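Phosphoglucosamine/phosphogalactosamine mutase (Sulfolobus tokodaii, PDB 2F7L) interconverts the 6-phosphates and 1-phosphates of glucosamine and galactosamine, a magnesium-dependent step in the synthesis of UDP-N-acetylglucosamine and UDP-N-acetylgalactosamine. Local coordinates at residues R44-G49 with P208-R213; P179-G184 with N203-P208. All blocks are in the same frame, centred on the assembly; numbering follows the deposited sequence.

Overall arrangement
Contact 1 bridges domain I and domain II of the phosphohexose mutase, whereas contact 2 joins two loops within domain II. Their centres lie about 7 Å apart, and they share Pro208; the rest of contact 2 falls in the chain between 44-49 and 208-213. They also touch directly: Phe210 CE1 is 3.0 Å from Ala180 O, and Val46 CG1 is 3.2 Å from Ser182 OG. Both lie close to the probable active site. Side chain to side chain, Arg47 is about 5 Å from Ser97, the probable phosphoserine, and about 6 Å from Asp243, while Val183 is about 5 Å from Asp243 and Ala180 about 6 Å from Asp241, both probable magnesium ligands.

Contact 1: R44-G49 with P208-R213; sequences RDVRAG and PLFSAR
Arg47, whose backbone passes beside Pro208, sends NH2 between two carbonyl oxygens, those of Ser97 and Asn99, while NH1 bonds to Pro100 O. The contact is an interdomain junction of the alpha/beta/alpha mutase fold: 44-49 lies in the loop after strand 39-44 of domain I, and 208-213 lies in a loop of domain II. Ser97 is probably the serine phosphorylated during catalysis, as in related mutases, so this arginine ties the junction to the loop that probably carries the phosphate. Asp45 holds the residue at two points, its backbone N and NE. An Asx turn forms where Arg47 N donates to Asp45 OD1 at 2.8 Å, with an N-H...O angle of 154° and the donor 51° above the carboxylate plane. The second carboxylate oxygen completes a salt bridge, Asp45 OD2 to Arg47 NE at 3.0 Å, and also bonds to Thr95 OG1. Backbone and guanidinium of Arg47 are thereby held by one carboxylate.

Across the junction the contacts are packing alone. Val46 and Phe210 reach toward each other tip to tip, with Val46 CG1 at 3.6 Å from Phe210 CZ in an approach oblique to the ring. The valine torsion (chi1 79°) sets CG1 between the backbone N and the carbonyl carbon, facing the ring, while CG2 is directed toward Pro208, 4.2 Å from Pro208 CD. Arg47 CG adds an aliphatic neighbour near the plane of the phenyl ring, at its edge, 4.4 Å from Phe210 CE2. The proline also lies against the backbone of 46-48: Pro208 CB sits 3.2 Å from Val46 O and 3.6 Å from Ala48 N.

Contact 2: P179-G184 with N203-P208; sequences PANSVG and NGNLDP
The carboxamide of Asn181 overlaps the base of the Asn203 side chain, with Asn181 ND2 3.5 Å from Asn203 CB and the two amide planes 58° apart. The same ND2 donates to Asn205 O at 3.1 Å; the N-H...O bond is nearly straight, and the acceptor lies in the Asn181 amide plane. CG of Asn181 stands anti to the carbonyl carbon and beside its own backbone N (chi1 -69°), and chi2 (127°) then fixes the rotation of the amide, with ND2 on Asn205 O. Asn181 and Asn205 run side by side, pointing the same way, their amide planes nearly perpendicular. Two backbone bonds flank this one: Asn181 N to Asn203 O at 2.9 Å, and Asp207 N to Asn181 O at 2.7 Å.

Pro179 to Ser182 form a type I' beta turn, closed by Ser182 N donating to Pro179 O, with Ala180 and Asn181 as its two central residues. The contact joins loops at the C-terminal ends of the neighbouring parallel strands 174-178 and 198-201 of the domain II sheet. An alanine at Asn181 would probably leave Asn205 O without its amide donor and open a gap beside Asn203. At the end of the turn, Leu206 CD2 packs 3.4 Å from Ser182 C, and on the other flank Pro179 CG rests 3.7 Å from Gly204 CA.

Contact 1: R44-G49 with P208-R213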
loop_
_atom_site.group_PDB
_atom_site.type_symbol
_atom_site.label_atom_id
_atom_site.label_comp_id
_atom_site.label_asym_id
_atom_site.label_seq_id
_atom_site.Cartn_x
_atom_site.Cartn_y
_atom_site.Cartn_z
ATOM N N ARG A 44 -5.398 13.641 7.176
ATOM C CA ARG A 44 -3.986 13.786 6.763
ATOM C C ARG A 44 -2.980 12.924 7.508
ATOM O O ARG A 44 -3.231 12.465 8.619
ATOM C CB ARG A 44 -3.534 15.240 6.912
ATOM C CG ARG A 44 -3.196 15.641 8.337
ATOM C CD ARG A 44 -2.951 17.130 8.399
ATOM N NE ARG A 44 -1.789 17.455 9.214
ATOM C CZ ARG A 44 -1.841 17.746 10.512
ATOM N NH1 ARG A 44 -3.016 17.759 11.150
ATOM N NH2 ARG A 44 -0.713 18.019 11.174
ATOM N N ASP A 45 -1.833 12.695 6.887
ATOM C CA ASP A 45 -0.820 11.932 7.563
ATOM C C ASP A 45 0.069 12.955 8.282
ATOM O O ASP A 45 -0.336 14.094 8.514
ATOM C CB ASP A 45 -0.036 11.065 6.581
ATOM C CG ASP A 45 0.901 11.865 5.702
ATOM O OD1 ASP A 45 1.026 13.097 5.903
ATOM O OD2 ASP A 45 1.519 11.246 4.811
ATOM N N VAL A 46 1.288 12.594 8.625
ATOM C CA VAL A 46 2.087 13.536 9.382
ATOM C C VAL A 46 2.914 14.558 8.622
ATOM O O VAL A 46 3.438 15.482 9.225
ATOM C CB VAL A 46 3.026 12.758 10.361
ATOM C CG1 VAL A 46 4.248 12.215 9.611
ATOM C CG2 VAL A 46 3.436 13.645 11.520
ATOM N N ARG A 47 2.997 14.424 7.310
ATOM C CA ARG A 47 3.856 15.283 6.488
ATOM C C ARG A 47 3.920 16.809 6.615
ATOM O O ARG A 47 3.022 17.470 7.094
ATOM C CB ARG A 47 3.661 14.914 5.018
ATOM C CG ARG A 47 4.110 13.526 4.693
ATOM C CD ARG A 47 3.503 13.063 3.399
ATOM N NE ARG A 47 3.894 11.689 3.088
ATOM C CZ ARG A 47 5.126 11.317 2.729
ATOM N NH1 ARG A 47 6.102 12.221 2.628
ATOM N NH2 ARG A 47 5.380 10.032 2.483
ATOM N N ALA A 48 5.040 17.339 6.150
ATOM C CA ALA A 48 5.366 18.750 6.156
ATOM C C ALA A 48 4.286 19.764 5.768
ATOM O O ALA A 48 4.114 20.775 6.451
ATOM C CB ALA A 48 6.601 18.974 5.310
ATOM N N GLY A 49 3.542 19.579 4.703
ATOM C CA GLY A 49 2.581 20.659 4.466
ATOM C C GLY A 49 1.198 20.455 5.073
ATOM O O GLY A 49 0.223 21.090 4.669
ATOM N N PRO A 208 7.239 15.114 11.071
ATOM C CA PRO A 208 7.295 15.232 9.618
ATOM C C PRO A 208 8.723 15.334 9.038
ATOM O O PRO A 208 8.891 15.452 7.824
ATOM C CB PRO A 208 6.459 16.474 9.355
ATOM C CG PRO A 208 6.811 17.328 10.496
ATOM C CD PRO A 208 6.707 16.350 11.663
ATOM N N LEU A 209 9.755 15.305 9.874
ATOM C CA LEU A 209 11.112 15.363 9.323
ATOM C C LEU A 209 11.735 13.991 9.106
ATOM O O LEU A 209 12.789 13.894 8.489
ATOM C CB LEU A 209 12.045 16.230 10.182
ATOM C CG LEU A 209 12.216 17.657 9.643
ATOM C CD1 LEU A 209 10.853 18.170 9.169
ATOM C CD2 LEU A 209 12.794 18.585 10.699
ATOM N N PHE A 210 11.075 12.945 9.601
ATOM C CA PHE A 210 11.531 11.569 9.443
ATOM C C PHE A 210 13.022 11.388 9.634
ATOM O O PHE A 210 13.682 10.663 8.910
ATOM C CB PHE A 210 11.121 11.060 8.075
ATOM C CG PHE A 210 9.653 11.062 7.859
ATOM C CD1 PHE A 210 8.860 10.055 8.392
ATOM C CD2 PHE A 210 9.052 12.073 7.122
ATOM C CE1 PHE A 210 7.492 10.049 8.189
ATOM C CE2 PHE A 210 7.683 12.078 6.912
ATOM C CZ PHE A 210 6.902 11.063 7.445
ATOM N N SER A 211 13.547 12.078 10.621
ATOM C CA SER A 211 14.949 12.009 10.961
ATOM C C SER A 211 15.530 10.599 11.059
ATOM O O SER A 211 16.587 10.329 10.510
ATOM C CB SER A 211 15.151 12.717 12.293
ATOM O OG SER A 211 16.359 12.305 12.872
ATOM N N ALA A 212 14.847 9.696 11.759
ATOM C CA ALA A 212 15.376 8.343 11.946
ATOM C C ALA A 212 15.503 7.430 10.711
ATOM O O ALA A 212 16.427 6.603 10.631
ATOM C CB ALA A 212 14.591 7.640 13.031
ATOM N N ARG A 213 14.582 7.533 9.763
ATOM C CA ARG A 213 14.674 6.701 8.565
ATOM C C ARG A 213 13.683 7.171 7.517
ATOM O O ARG A 213 12.747 7.915 7.816
ATOM C CB ARG A 213 14.425 5.218 8.876
ATOM C CG ARG A 213 12.981 4.813 9.089
ATOM C CD ARG A 213 12.791 3.320 9.021
ATOM N NE ARG A 213 11.453 2.927 9.470
ATOM C CZ ARG A 213 10.350 2.883 8.716
ATOM N NH1 ARG A 213 10.379 3.212 7.437
ATOM N NH2 ARG A 213 9.209 2.463 9.240
#

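Contact 2: P179-G184 with N203-P208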
loop_
_atom_site.group_PDB
_atom_site.type_symbol
_atom_site.label_atom_id
_atom_site.label_comp_id
_atom_site.label_asym_id
_atom_site.label_seq_id
_atom_site.Cartn_x
_atom_site.Cartn_y
_atom_site.Cartn_z
ATOM N N PRO A 179 6.355 2.935 13.343
ATOM C CA PRO A 179 5.413 3.724 12.550
ATOM C C PRO A 179 6.083 4.796 11.708
ATOM O O PRO A 179 5.404 5.609 11.069
ATOM C CB PRO A 179 4.491 4.298 13.610
ATOM C CG PRO A 179 5.407 4.501 14.739
ATOM C CD PRO A 179 6.193 3.240 14.774
ATOM N N ALA A 180 7.413 4.803 11.716
ATOM C CA ALA A 180 8.191 5.760 10.928
ATOM C C ALA A 180 7.917 7.222 11.243
ATOM O O ALA A 180 7.830 8.057 10.352
ATOM C CB ALA A 180 7.980 5.500 9.429
ATOM N N ASN A 181 7.803 7.532 12.521
ATOM C CA ASN A 181 7.560 8.905 12.952
ATOM C C ASN A 181 6.255 9.480 12.425
ATOM O O ASN A 181 6.041 10.696 12.454
ATOM C CB ASN A 181 8.730 9.766 12.525
ATOM C CG ASN A 181 9.966 9.435 13.288
ATOM O OD1 ASN A 181 11.033 9.170 12.721
ATOM N ND2 ASN A 181 9.840 9.447 14.599
ATOM N N SER A 182 5.375 8.597 11.972
ATOM C CA SER A 182 4.120 9.037 11.442
ATOM C C SER A 182 2.816 8.453 12.004
ATOM O O SER A 182 2.763 7.613 12.909
ATOM C CB SER A 182 4.144 8.860 9.935
ATOM O OG SER A 182 2.946 9.349 9.364
ATOM N N VAL A 183 1.748 8.939 11.405
ATOM C CA VAL A 183 0.376 8.618 11.731
ATOM C C VAL A 183 0.063 7.162 12.139
ATOM O O VAL A 183 -0.925 6.895 12.821
ATOM C CB VAL A 183 -0.486 9.142 10.530
ATOM C CG1 VAL A 183 -1.189 8.012 9.805
ATOM C CG2 VAL A 183 -1.423 10.239 11.014
ATOM N N GLY A 184 0.904 6.219 11.744
ATOM C CA GLY A 184 0.655 4.828 12.107
ATOM C C GLY A 184 0.778 4.609 13.609
ATOM O O GLY A 184 0.271 3.633 14.149
ATOM N N ASN A 203 10.472 5.141 16.981
ATOM C CA ASN A 203 9.970 6.233 16.159
ATOM C C ASN A 203 8.456 6.406 16.256
ATOM O O ASN A 203 7.785 6.682 15.266
ATOM C CB ASN A 203 10.420 5.983 14.726
ATOM C CG ASN A 203 11.909 5.787 14.651
ATOM O OD1 ASN A 203 12.669 6.583 15.229
ATOM N ND2 ASN A 203 12.344 4.731 13.967
ATOM N N GLY A 204 7.935 6.254 17.474
ATOM C CA GLY A 204 6.506 6.370 17.705
ATOM C C GLY A 204 6.036 7.803 17.850
ATOM O O GLY A 204 4.839 8.063 17.882
ATOM N N ASN A 205 6.969 8.736 17.971
ATOM C CA ASN A 205 6.589 10.140 18.069
ATOM C C ASN A 205 6.382 10.690 16.651
ATOM O O ASN A 205 7.037 10.248 15.702
ATOM C CB ASN A 205 7.670 10.946 18.799
ATOM C CG ASN A 205 9.008 10.904 18.098
ATOM O OD1 ASN A 205 9.547 11.933 17.729
ATOM N ND2 ASN A 205 9.552 9.711 17.920
ATOM N N LEU A 206 5.460 11.635 16.508
ATOM C CA LEU A 206 5.166 12.237 15.212
ATOM C C LEU A 206 6.209 13.251 14.805
ATOM O O LEU A 206 6.475 14.201 15.538
ATOM C CB LEU A 206 3.801 12.908 15.244
ATOM C CG LEU A 206 2.635 11.948 15.513
ATOM C CD1 LEU A 206 1.344 12.740 15.627
ATOM C CD2 LEU A 206 2.530 10.910 14.392
ATOM N N ASP A 207 6.812 13.054 13.635
ATOM C CA ASP A 207 7.827 13.992 13.170
ATOM C C ASP A 207 7.904 14.103 11.655
ATOM O O ASP A 207 8.577 13.307 11.000
ATOM C CB ASP A 207 9.188 13.600 13.702
ATOM C CG ASP A 207 10.200 14.694 13.493
ATOM O OD1 ASP A 207 9.820 15.704 12.843
ATOM O OD2 ASP A 207 11.358 14.561 13.971
ATOM N N PRO A 208 7.239 15.114 11.071
ATOM C CA PRO A 208 7.295 15.232 9.618
ATOM C C PRO A 208 8.723 15.334 9.038
ATOM O O PRO A 208 8.891 15.452 7.824
ATOM C CB PRO A 208 6.459 16.474 9.355
ATOM C CG PRO A 208 6.811 17.328 10.496
ATOM C CD PRO A 208 6.707 16.350 11.663
#